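PDB 3EWM: uncharacterized sugar kinase PH1459 from Pyrococcus horikoshii, which probably phosphorylates a sugar such as fructose at the expense of ATP, as a member of the PfkB carbohydrate kinase family. Local coordinates for residues A[9-14]-A[88-93]; A[28-33]-A[62-67]. All blocks are in the same frame, centred on the assembly; numbering follows the deposited sequence.

How the contacts relate
Contact 1 (9-14 with 88-93) and contact 2 (28-33 with 62-67) lie about 9 Å apart, centre to centre, and meet through a shared four-stranded sheet. Strand 11-16 is the common member: it pairs with strand 88-93 in contact 1 and, antiparallel, with strand 27-33, which carries the strand side of contact 2. Two probable backbone hydrogen bonds tie them, Leu-11 O to Gly-33 N and Asp-13 N to His-31 O, each 2.8 Å. Helix 60-71 also reaches contact 1, with Leu-65 CD2 3.4 Å from Leu-11 O. Both contacts touch the second subunit, and both lie away from the ATP-binding residues Lys-190, Thr-215 and Gly-220.

Contact 1 of 2, residues A[9-14]-A[88-93]; sequences ELLIDL and GIVFVQ
Ile-12 and Leu-14 hydrogen-bond to Gly-88, Val-90 and Val-92 through four backbone bonds that alternate in direction, as in a parallel ladder whose register sets Ile-12 beside Ile-89 and Leu-14 beside Phe-91; the strand axes diverge by only 18°. Ile-12 N donates to Gly-88 O at 2.8 Å, while its own O accepts Val-90 N. Leu-14 repeats the pattern, its N giving to Val-90 O at 2.7 Å and its O receiving Val-92 N. Ahead of the Ile-12 bond, a water links the segments, donating to Leu-10 O and accepting from Gly-88 N.

On one face of the sheet Leu-14 and Phe-91 lie side by side and point the same way. Leu-14 CD1 sits over the aromatic face, 4.0 Å from the centroid of the Phe-91 ring and 25° off its normal, a CH-pi contact shifted toward CE1 and CZ. Leu-14 CB adds a 3.7 Å contact with Phe-91 CD1. Next along this face, Ile-12 CB meets Ile-89 CG2 at 3.9 Å. The other face carries Leu-11 and Val-90: Leu-11 CD1 presses to 3.5 Å from Val-90 CG1, tighter than usual for two carbons, with Val-90 CG1 held between its backbone N and carbonyl carbon (chi1 56°).

Farther out, Phe-28 meets the Phe-91 ring edge-to-face, as does Phe-61 of the second subunit, whose Leu-14, Ile-89 and Phe-91 also pack here. The Leu-14, Ile-89 and Phe-91 face is therefore an apolar dimer surface, while both N and O of Ile-12, Leu-14 and Val-90 are satisfied by backbone bonds between the strands.

Contact 2 of 2, residues A[28-33]-A[62-67]; sequences FEKHPG and GEYLIE
Lys-30 reaches from strand 28-33 to the Tyr-64 ring on helix 62-67, the two side chains meeting tip to tip. From CB the chain sets out with CG anti to the backbone N (chi1 159°), and Lys-30 CG comes to 4.0 Å from Tyr-64 CE2. Bends at chi3 and chi4 follow. Lys-30 CE then lies over the ring face, 3.6 Å from the Tyr-64 centroid, a CH-pi contact. Lys-30 NZ ends above the same face in a cation-pi contact, 3.6 Å from the centroid of the Tyr-64 ring and 17° off the normal, displaced toward CD1 and CE1. Its hydrogen bonds go to Val-25 O and Lys-23 O of the second subunit.

In the PfkB fold a small sheet commonly forms a lid beside the larger alpha/beta domain; strand 27-33 lies in a four-stranded sheet consistent with that lid and is joined here to helix 60-71, with segment axes 8.7 Å apart and inclined at 59°. That sheet runs on across the interface, where Phe-28 and Glu-29 pair antiparallel with a strand of the second subunit.

Pro-32 crosses Tyr-64 at about a right angle, placing Pro-32 CD 3.2 Å from Tyr-64 OH. An alanine at Tyr-64 would probably deprive the Lys-30 ammonium of its aromatic face and open a gap beside Pro-32 CD. One residue on, Leu-65 CD2 rests against the same proline, 3.5 Å from Pro-32 CB.

Contact 1 of 2, residues A[9-14]-A[88-93]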
loop_
_atom_site.group_PDB
_atom_site.type_symbol
_atom_site.label_atom_id
_atom_site.label_comp_id
_atom_site.label_asym_id
_atom_site.label_seq_id
_atom_site.Cartn_x
_atom_site.Cartn_y
_atom_site.Cartn_z
ATOM N N GLU A 9 14.257 6.314 0.465
ATOM C CA GLU A 9 13.118 5.438 0.416
ATOM C C GLU A 9 13.531 3.975 0.237
ATOM O O GLU A 9 14.395 3.648 -0.584
ATOM C CB GLU A 9 12.127 5.887 -0.675
ATOM C CG GLU A 9 12.588 5.743 -2.086
ATOM C CD GLU A 9 13.434 6.898 -2.593
ATOM O OE1 GLU A 9 13.971 7.681 -1.775
ATOM O OE2 GLU A 9 13.596 6.979 -3.835
ATOM N N LEU A 10 12.903 3.128 1.037
ATOM C CA LEU A 10 13.023 1.686 0.916
ATOM C C LEU A 10 11.613 1.190 1.023
ATOM O O LEU A 10 10.895 1.481 2.006
ATOM C CB LEU A 10 13.915 1.094 2.019
ATOM C CG LEU A 10 13.926 -0.433 2.203
ATOM C CD1 LEU A 10 14.430 -1.165 0.960
ATOM C CD2 LEU A 10 14.734 -0.843 3.457
ATOM N N LEU A 11 11.181 0.480 -0.014
ATOM C CA LEU A 11 9.762 0.159 -0.128
ATOM C C LEU A 11 9.520 -1.135 -0.873
ATOM O O LEU A 11 10.430 -1.670 -1.515
ATOM C CB LEU A 11 9.014 1.315 -0.834
ATOM C CG LEU A 11 9.610 1.880 -2.140
ATOM C CD1 LEU A 11 9.388 0.937 -3.292
ATOM C CD2 LEU A 11 9.013 3.252 -2.450
ATOM N N ILE A 12 8.275 -1.614 -0.797
ATOM C CA ILE A 12 7.786 -2.703 -1.637
ATOM C C ILE A 12 7.320 -2.147 -2.982
ATOM O O ILE A 12 6.453 -1.271 -3.052
ATOM C CB ILE A 12 6.586 -3.477 -0.976
ATOM C CG1 ILE A 12 6.955 -4.010 0.416
ATOM C CG2 ILE A 12 6.085 -4.577 -1.908
ATOM C CD1 ILE A 12 7.922 -5.224 0.383
ATOM N N ASP A 13 7.918 -2.624 -4.060
ATOM C CA ASP A 13 7.347 -2.379 -5.370
ATOM C C ASP A 13 6.372 -3.501 -5.634
ATOM O O ASP A 13 6.737 -4.684 -5.624
ATOM C CB ASP A 13 8.403 -2.387 -6.480
ATOM C CG ASP A 13 9.173 -1.086 -6.581
ATOM O OD1 ASP A 13 8.682 -0.056 -6.105
ATOM O OD2 ASP A 13 10.263 -1.093 -7.170
ATOM N N LEU A 14 5.129 -3.132 -5.874
ATOM C CA LEU A 14 4.149 -4.113 -6.316
ATOM C C LEU A 14 4.015 -3.912 -7.805
ATOM O O LEU A 14 3.449 -2.936 -8.272
ATOM C CB LEU A 14 2.844 -3.941 -5.567
ATOM C CG LEU A 14 3.119 -4.442 -4.144
ATOM C CD1 LEU A 14 2.518 -3.505 -3.096
ATOM C CD2 LEU A 14 2.669 -5.873 -3.990
ATOM N N GLY A 88 6.786 1.254 3.351
ATOM C CA GLY A 88 6.502 1.827 2.050
ATOM C C GLY A 88 6.034 0.804 1.041
ATOM O O GLY A 88 6.551 -0.324 0.965
ATOM N N ILE A 89 5.049 1.216 0.258
ATOM C CA ILE A 89 4.572 0.431 -0.837
ATOM C C ILE A 89 4.319 1.357 -2.021
ATOM O O ILE A 89 3.942 2.530 -1.881
ATOM C CB ILE A 89 3.263 -0.367 -0.504
ATOM C CG1 ILE A 89 2.161 0.593 -0.064
ATOM C CG2 ILE A 89 3.519 -1.546 0.506
ATOM C CD1 ILE A 89 0.806 0.004 -0.198
ATOM N N VAL A 90 4.593 0.833 -3.193
ATOM C CA VAL A 90 4.205 1.495 -4.406
ATOM C C VAL A 90 3.697 0.450 -5.382
ATOM O O VAL A 90 4.281 -0.619 -5.505
ATOM C CB VAL A 90 5.355 2.381 -5.004
ATOM C CG1 VAL A 90 6.594 1.579 -5.247
ATOM C CG2 VAL A 90 4.892 3.084 -6.319
ATOM N N PHE A 91 2.587 0.771 -6.037
ATOM C CA PHE A 91 2.036 -0.050 -7.107
ATOM C C PHE A 91 2.521 0.544 -8.406
ATOM O O PHE A 91 2.416 1.746 -8.610
ATOM C CB PHE A 91 0.516 -0.051 -7.034
ATOM C CG PHE A 91 -0.007 -0.656 -5.763
ATOM C CD1 PHE A 91 -0.296 -2.029 -5.696
ATOM C CD2 PHE A 91 -0.173 0.128 -4.619
ATOM C CE1 PHE A 91 -0.749 -2.597 -4.524
ATOM C CE2 PHE A 91 -0.632 -0.443 -3.436
ATOM C CZ PHE A 91 -0.912 -1.808 -3.395
ATOM N N VAL A 92 3.107 -0.293 -9.245
ATOM C CA VAL A 92 3.840 0.207 -10.388
ATOM C C VAL A 92 3.351 -0.477 -11.651
ATOM O O VAL A 92 3.124 -1.691 -11.675
ATOM C CB VAL A 92 5.403 0.090 -10.191
ATOM C CG1 VAL A 92 5.793 0.512 -8.801
ATOM C CG2 VAL A 92 5.854 -1.305 -10.360
ATOM N N GLN A 93 3.095 0.333 -12.666
ATOM C CA GLN A 93 2.930 -0.198 -14.008
ATOM C C GLN A 93 4.137 0.265 -14.810
ATOM O O GLN A 93 4.258 1.447 -15.152
ATOM C CB GLN A 93 1.616 0.242 -14.647
ATOM C CG GLN A 93 1.436 -0.233 -16.104
ATOM C CD GLN A 93 1.670 -1.734 -16.278
ATOM O OE1 GLN A 93 2.809 -2.188 -16.373
ATOM N NE2 GLN A 93 0.585 -2.501 -16.346
HETATM O O HOH W 1 9.453 1.783 4.215
#

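Contact 2 of 2, residues A[28-33]-A[62-67]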
loop_
_atom_site.group_PDB
_atom_site.type_symbol
_atom_site.label_atom_id
_atom_site.label_comp_id
_atom_site.label_asym_id
_atom_site.label_seq_id
_atom_site.Cartn_x
_atom_site.Cartn_y
_atom_site.Cartn_z
ATOM N N PHE A 28 0.042 -8.352 -9.078
ATOM C CA PHE A 28 1.235 -7.612 -8.723
ATOM C C PHE A 28 2.254 -8.527 -8.091
ATOM O O PHE A 28 1.958 -9.214 -7.103
ATOM C CB PHE A 28 0.904 -6.510 -7.731
ATOM C CG PHE A 28 -0.042 -5.502 -8.261
ATOM C CD1 PHE A 28 0.421 -4.434 -9.016
ATOM C CD2 PHE A 28 -1.412 -5.630 -8.033
ATOM C CE1 PHE A 28 -0.462 -3.481 -9.506
ATOM C CE2 PHE A 28 -2.302 -4.683 -8.530
ATOM C CZ PHE A 28 -1.832 -3.612 -9.264
ATOM N N GLU A 29 3.449 -8.528 -8.682
ATOM C CA GLU A 29 4.621 -9.143 -8.100
ATOM C C GLU A 29 5.284 -8.231 -7.063
ATOM O O GLU A 29 5.529 -7.046 -7.326
ATOM C CB GLU A 29 5.628 -9.435 -9.200
ATOM C CG GLU A 29 5.882 -10.886 -9.430
ATOM C CD GLU A 29 7.183 -11.115 -10.153
ATOM O OE1 GLU A 29 7.394 -10.461 -11.181
ATOM O OE2 GLU A 29 8.008 -11.924 -9.668
ATOM N N LYS A 30 5.607 -8.806 -5.910
ATOM C CA LYS A 30 6.225 -8.072 -4.815
ATOM C C LYS A 30 7.742 -8.140 -4.959
ATOM O O LYS A 30 8.327 -9.219 -5.081
ATOM C CB LYS A 30 5.766 -8.639 -3.462
ATOM C CG LYS A 30 6.674 -8.341 -2.260
ATOM C CD LYS A 30 5.944 -8.667 -0.934
ATOM C CE LYS A 30 6.869 -9.373 0.066
ATOM N NZ LYS A 30 7.331 -10.732 -0.429
ATOM N N HIS A 31 8.372 -6.975 -4.953
ATOM C CA HIS A 31 9.835 -6.904 -5.052
ATOM C C HIS A 31 10.326 -5.790 -4.151
ATOM O O HIS A 31 9.560 -4.874 -3.833
ATOM C CB HIS A 31 10.270 -6.584 -6.476
ATOM C CG HIS A 31 9.917 -7.637 -7.476
ATOM N ND1 HIS A 31 10.656 -8.793 -7.636
ATOM C CD2 HIS A 31 8.913 -7.701 -8.382
ATOM C CE1 HIS A 31 10.112 -9.528 -8.595
ATOM N NE2 HIS A 31 9.055 -8.887 -9.063
ATOM N N PRO A 32 11.610 -5.842 -3.766
ATOM C CA PRO A 32 12.182 -4.713 -3.041
ATOM C C PRO A 32 12.461 -3.560 -3.981
ATOM O O PRO A 32 12.890 -3.771 -5.102
ATOM C CB PRO A 32 13.502 -5.255 -2.492
ATOM C CG PRO A 32 13.547 -6.701 -2.845
ATOM C CD PRO A 32 12.591 -6.925 -3.962
ATOM N N GLY A 33 12.184 -2.347 -3.526
ATOM C CA GLY A 33 12.395 -1.185 -4.350
ATOM C C GLY A 33 12.809 0.035 -3.568
ATOM O O GLY A 33 13.019 -0.014 -2.330
ATOM N N GLY A 62 8.497 -4.944 5.937
ATOM C CA GLY A 62 9.745 -4.417 6.491
ATOM C C GLY A 62 10.770 -5.515 6.665
ATOM O O GLY A 62 11.936 -5.362 6.276
ATOM N N GLU A 63 10.346 -6.631 7.255
ATOM C CA GLU A 63 11.243 -7.787 7.401
ATOM C C GLU A 63 11.745 -8.309 6.075
ATOM O O GLU A 63 12.913 -8.592 5.941
ATOM C CB GLU A 63 10.534 -8.915 8.140
ATOM C CG GLU A 63 10.327 -8.593 9.600
ATOM C CD GLU A 63 9.171 -9.357 10.201
ATOM O OE1 GLU A 63 8.867 -10.470 9.712
ATOM O OE2 GLU A 63 8.570 -8.842 11.173
ATOM N N TYR A 64 10.846 -8.424 5.094
ATOM C CA TYR A 64 11.223 -8.836 3.754
ATOM C C TYR A 64 12.310 -7.964 3.164
ATOM O O TYR A 64 13.315 -8.467 2.660
ATOM C CB TYR A 64 10.002 -8.827 2.842
ATOM C CG TYR A 64 10.279 -8.959 1.378
ATOM C CD1 TYR A 64 10.577 -10.200 0.810
ATOM C CD2 TYR A 64 10.204 -7.847 0.535
ATOM C CE1 TYR A 64 10.799 -10.324 -0.543
ATOM C CE2 TYR A 64 10.421 -7.967 -0.817
ATOM C CZ TYR A 64 10.727 -9.214 -1.343
ATOM O OH TYR A 64 10.937 -9.346 -2.696
ATOM N N LEU A 65 12.100 -6.654 3.200
ATOM C CA LEU A 65 13.079 -5.738 2.615
ATOM C C LEU A 65 14.443 -5.866 3.260
ATOM O O LEU A 65 15.456 -5.906 2.573
ATOM C CB LEU A 65 12.586 -4.285 2.692
ATOM C CG LEU A 65 11.355 -4.050 1.817
ATOM C CD1 LEU A 65 10.769 -2.659 2.109
ATOM C CD2 LEU A 65 11.669 -4.208 0.346
ATOM N N ILE A 66 14.468 -5.923 4.591
ATOM C CA ILE A 66 15.737 -6.040 5.293
ATOM C C ILE A 66 16.422 -7.356 4.884
ATOM O O ILE A 66 17.616 -7.382 4.588
ATOM C CB ILE A 66 15.542 -5.950 6.829
ATOM C CG1 ILE A 66 15.114 -4.524 7.236
ATOM C CG2 ILE A 66 16.809 -6.349 7.549
ATOM C CD1 ILE A 66 14.493 -4.442 8.620
ATOM N N GLU A 67 15.648 -8.433 4.823
ATOM C CA GLU A 67 16.199 -9.750 4.458
ATOM C C GLU A 67 16.771 -9.750 3.051
ATOM O O GLU A 67 17.854 -10.276 2.834
ATOM C CB GLU A 67 15.147 -10.845 4.595
ATOM C CG GLU A 67 14.862 -11.257 6.050
ATOM C CD GLU A 67 13.780 -12.331 6.156
ATOM O OE1 GLU A 67 13.322 -12.831 5.093
ATOM O OE2 GLU A 67 13.349 -12.626 7.301
#